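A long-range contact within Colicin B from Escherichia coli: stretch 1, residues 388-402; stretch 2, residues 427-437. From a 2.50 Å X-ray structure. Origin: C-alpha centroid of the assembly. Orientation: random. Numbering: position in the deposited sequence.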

# COMPACT_ATOMS: atom_id res chain seq x y z
N ASP A 388 44.44 -31.34 0.29
CA ASP A 388 43.55 -30.20 0.14
C ASP A 388 42.12 -30.53 0.54
O ASP A 388 41.47 -29.71 1.17
CB ASP A 388 43.53 -29.71 -1.29
CG ASP A 388 44.83 -29.12 -1.80
OD1 ASP A 388 45.73 -28.87 -1.00
OD2 ASP A 388 44.91 -28.90 -3.02
N LYS A 389 41.62 -31.72 0.19
CA LYS A 389 40.29 -32.16 0.56
C LYS A 389 40.21 -32.13 2.06
O LYS A 389 39.32 -31.48 2.61
CB LYS A 389 40.07 -33.57 0.05
CG LYS A 389 38.67 -34.17 0.08
CD LYS A 389 38.74 -35.57 -0.57
CE LYS A 389 38.82 -35.58 -2.11
NZ LYS A 389 39.74 -36.58 -2.65
N GLU A 390 41.22 -32.71 2.73
CA GLU A 390 41.28 -32.74 4.19
C GLU A 390 41.22 -31.35 4.83
O GLU A 390 40.60 -31.17 5.87
CB GLU A 390 42.55 -33.44 4.61
CG GLU A 390 42.63 -33.72 6.11
CD GLU A 390 41.70 -34.81 6.67
OE1 GLU A 390 42.09 -35.98 6.61
OE2 GLU A 390 40.61 -34.49 7.19
N ALA A 391 41.81 -30.35 4.18
CA ALA A 391 41.80 -28.98 4.66
C ALA A 391 40.42 -28.36 4.58
O ALA A 391 40.08 -27.61 5.49
CB ALA A 391 42.74 -28.12 3.85
N ILE A 392 39.60 -28.67 3.56
CA ILE A 392 38.27 -28.07 3.42
C ILE A 392 37.28 -28.64 4.42
O ILE A 392 36.46 -27.95 5.04
CB ILE A 392 37.70 -28.30 2.04
CG1 ILE A 392 38.72 -28.22 0.94
CG2 ILE A 392 36.74 -27.17 1.83
CD1 ILE A 392 38.29 -28.73 -0.45
N VAL A 393 37.39 -29.96 4.55
CA VAL A 393 36.59 -30.71 5.49
C VAL A 393 36.87 -30.16 6.87
O VAL A 393 35.94 -29.63 7.47
CB VAL A 393 36.96 -32.18 5.38
CG1 VAL A 393 36.30 -33.01 6.46
CG2 VAL A 393 36.50 -32.67 4.03
N ASN A 394 38.12 -30.16 7.33
CA ASN A 394 38.48 -29.63 8.64
C ASN A 394 38.12 -28.17 8.89
O ASN A 394 37.89 -27.75 10.02
CB ASN A 394 39.96 -29.82 8.83
CG ASN A 394 40.37 -31.24 9.15
OD1 ASN A 394 41.43 -31.69 8.72
ND2 ASN A 394 39.59 -31.99 9.92
N ALA A 395 38.07 -27.38 7.82
CA ALA A 395 37.62 -26.00 7.89
C ALA A 395 36.13 -25.93 8.14
O ALA A 395 35.66 -25.06 8.88
CB ALA A 395 37.92 -25.29 6.59
N TRP A 396 35.35 -26.84 7.55
CA TRP A 396 33.95 -26.89 7.88
C TRP A 396 33.71 -27.42 9.29
O TRP A 396 32.85 -26.91 10.00
CB TRP A 396 33.27 -27.73 6.84
CG TRP A 396 32.89 -26.92 5.60
CD1 TRP A 396 33.46 -27.18 4.39
CD2 TRP A 396 31.97 -25.92 5.57
NE1 TRP A 396 32.88 -26.34 3.57
CE2 TRP A 396 32.00 -25.58 4.23
CE3 TRP A 396 31.11 -25.25 6.45
CZ2 TRP A 396 31.17 -24.57 3.75
CZ3 TRP A 396 30.29 -24.23 5.97
CH2 TRP A 396 30.31 -23.90 4.62
N LYS A 397 34.48 -28.40 9.80
CA LYS A 397 34.35 -28.93 11.15
C LYS A 397 34.52 -27.90 12.24
O LYS A 397 34.05 -28.08 13.35
CB LYS A 397 35.37 -29.98 11.42
CG LYS A 397 35.22 -31.18 10.54
CD LYS A 397 36.18 -32.19 11.09
CE LYS A 397 35.58 -33.57 10.97
NZ LYS A 397 34.42 -33.68 11.83
N ALA A 398 35.23 -26.81 11.95
CA ALA A 398 35.45 -25.74 12.91
C ALA A 398 34.52 -24.55 12.71
O ALA A 398 34.44 -23.65 13.55
CB ALA A 398 36.87 -25.30 12.80
N PHE A 399 33.77 -24.54 11.60
CA PHE A 399 32.78 -23.51 11.33
C PHE A 399 31.81 -23.40 12.49
O PHE A 399 31.42 -24.38 13.10
CB PHE A 399 32.09 -23.90 10.04
CG PHE A 399 30.96 -23.01 9.59
CD1 PHE A 399 31.23 -21.87 8.85
CD2 PHE A 399 29.64 -23.33 9.92
CE1 PHE A 399 30.19 -21.06 8.43
CE2 PHE A 399 28.60 -22.52 9.50
CZ PHE A 399 28.88 -21.38 8.75
N ASN A 400 31.48 -22.18 12.89
CA ASN A 400 30.53 -21.93 13.95
C ASN A 400 29.20 -21.74 13.26
O ASN A 400 28.82 -20.68 12.78
CB ASN A 400 30.94 -20.68 14.71
CG ASN A 400 30.11 -20.33 15.93
OD1 ASN A 400 30.55 -19.56 16.78
ND2 ASN A 400 28.90 -20.84 16.07
N ALA A 401 28.47 -22.85 13.18
CA ALA A 401 27.14 -22.86 12.64
C ALA A 401 26.28 -21.96 13.50
O ALA A 401 25.53 -21.19 12.92
CB ALA A 401 26.57 -24.25 12.68
N GLU A 402 26.44 -21.97 14.83
CA GLU A 402 25.61 -21.18 15.73
C GLU A 402 25.70 -19.70 15.55
O GLU A 402 24.71 -19.02 15.76
CB GLU A 402 25.94 -21.42 17.19
CG GLU A 402 25.49 -22.75 17.79
CD GLU A 402 24.05 -22.82 18.31
OE1 GLU A 402 23.39 -21.79 18.50
OE2 GLU A 402 23.62 -23.95 18.54
N ILE A 427 24.04 -27.47 6.40
CA ILE A 427 24.85 -27.13 5.24
C ILE A 427 26.30 -27.53 5.46
O ILE A 427 26.94 -28.07 4.58
CB ILE A 427 24.78 -25.62 4.95
CG1 ILE A 427 23.33 -25.15 4.73
CG2 ILE A 427 25.57 -25.35 3.69
CD1 ILE A 427 22.63 -25.83 3.54
N ARG A 428 26.74 -27.34 6.71
CA ARG A 428 28.09 -27.69 7.12
C ARG A 428 28.33 -29.18 7.01
O ARG A 428 29.14 -29.59 6.19
CB ARG A 428 28.31 -27.20 8.54
CG ARG A 428 29.69 -27.48 9.08
CD ARG A 428 29.72 -28.61 10.11
NE ARG A 428 29.01 -28.23 11.31
CZ ARG A 428 29.50 -27.36 12.20
NH1 ARG A 428 30.71 -26.82 12.00
NH2 ARG A 428 28.75 -26.95 13.23
N GLU A 429 27.61 -30.02 7.78
CA GLU A 429 27.78 -31.47 7.72
C GLU A 429 27.61 -32.04 6.32
O GLU A 429 28.29 -33.00 5.93
CB GLU A 429 26.77 -32.14 8.60
CG GLU A 429 26.89 -31.85 10.07
CD GLU A 429 25.67 -32.27 10.88
OE1 GLU A 429 24.69 -32.80 10.33
OE2 GLU A 429 25.67 -32.06 12.10
N LYS A 430 26.71 -31.41 5.56
CA LYS A 430 26.42 -31.82 4.21
C LYS A 430 27.39 -31.24 3.18
O LYS A 430 27.47 -31.74 2.06
CB LYS A 430 24.98 -31.45 3.91
CG LYS A 430 24.13 -32.42 4.72
CD LYS A 430 22.65 -32.10 4.77
CE LYS A 430 22.04 -33.22 5.60
NZ LYS A 430 20.59 -33.19 5.52
N SER A 431 28.14 -30.17 3.47
CA SER A 431 29.20 -29.76 2.57
C SER A 431 30.37 -30.69 2.84
O SER A 431 31.07 -31.06 1.91
CB SER A 431 29.62 -28.32 2.82
OG SER A 431 28.65 -27.38 2.39
N ILE A 432 30.55 -31.13 4.10
CA ILE A 432 31.63 -32.04 4.46
C ILE A 432 31.47 -33.30 3.67
O ILE A 432 32.40 -33.66 2.97
CB ILE A 432 31.60 -32.32 5.96
CG1 ILE A 432 31.99 -31.08 6.72
CG2 ILE A 432 32.58 -33.41 6.28
CD1 ILE A 432 31.95 -31.13 8.26
N GLU A 433 30.30 -33.95 3.74
CA GLU A 433 29.99 -35.05 2.82
C GLU A 433 29.90 -34.40 1.45
O GLU A 433 29.42 -33.27 1.34
CB GLU A 433 28.68 -35.63 3.22
CG GLU A 433 28.07 -36.70 2.35
CD GLU A 433 26.78 -37.28 2.95
OE1 GLU A 433 26.06 -36.60 3.71
OE2 GLU A 433 26.50 -38.45 2.63
N GLY A 434 30.33 -35.00 0.36
CA GLY A 434 30.35 -34.20 -0.84
C GLY A 434 31.81 -33.87 -1.02
O GLY A 434 32.35 -34.22 -2.06
N TYR A 435 32.49 -33.22 -0.05
CA TYR A 435 33.93 -33.09 -0.19
C TYR A 435 34.47 -34.47 0.15
O TYR A 435 35.30 -34.98 -0.57
CB TYR A 435 34.54 -32.01 0.75
CG TYR A 435 34.28 -30.57 0.29
CD1 TYR A 435 34.71 -30.09 -0.96
CD2 TYR A 435 33.58 -29.70 1.12
CE1 TYR A 435 34.43 -28.78 -1.38
CE2 TYR A 435 33.30 -28.40 0.72
CZ TYR A 435 33.72 -27.94 -0.52
OH TYR A 435 33.41 -26.64 -0.89
N GLN A 436 33.92 -35.13 1.17
CA GLN A 436 34.31 -36.47 1.59
C GLN A 436 33.88 -37.59 0.66
O GLN A 436 34.67 -38.51 0.39
CB GLN A 436 33.73 -36.76 2.93
CG GLN A 436 34.38 -35.98 4.03
CD GLN A 436 35.49 -36.74 4.73
OE1 GLN A 436 36.39 -37.35 4.15
NE2 GLN A 436 35.38 -36.69 6.06
N THR A 437 32.61 -37.54 0.19
CA THR A 437 32.07 -38.59 -0.68
C THR A 437 31.76 -38.17 -2.12
O THR A 437 31.59 -39.03 -2.98
CB THR A 437 30.78 -39.19 -0.03
OG1 THR A 437 29.82 -38.16 -0.02
CG2 THR A 437 30.97 -39.69 1.40

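Two helices of colicin B, 388-398 and the helix that runs into stretch 2 from earlier in the chain, pack nearly antiparallel (169°) with axes 9.2 Å apart, burying 662 Å² between the stretches. Ile-427 directs the end of its side chain away from the contact, but its carbonyl O accepts a hydrogen bond from Ser-431 OG (2.9 Å). Arg-428 reaches the C-terminal end of the opposing helix: its NH1 donates to Trp-396 O (2.9 Å) and to Phe-399 O (2.8 Å), fastening the chain as it leaves the helix. One guanidinium face lies against Phe-399 CD2, while Arg-428 NH2 comes within 3.5 Å of Ala-401 CB. Glu-429 and Lys-430 do not touch stretch 1. Ser-431 lays CB over one face of the Trp-396 indole, 4.0 Å from the centroid of its five-membered ring. Ile-432 packs CG1 on Trp-396 CB (3.6 Å) and CG2 on Val-393 CG1 (3.7 Å), where the backbones come close, Val-393 CA 5.2 Å from Ile-432 CA. Together Arg-428, Ser-431, Ile-432 and Tyr-435 form the hole that receives Trp-396. The Tyr-435 ring takes Ile-392 CG2 over one face, 4.0 Å from its centroid, and meets the indole rim to rim, with Trp-396 NE1 3.5 Å from Tyr-435 CE2. Finally, Gln-436 NE2 approaches Val-393 CG1 (3.8 Å) at the exposed margin.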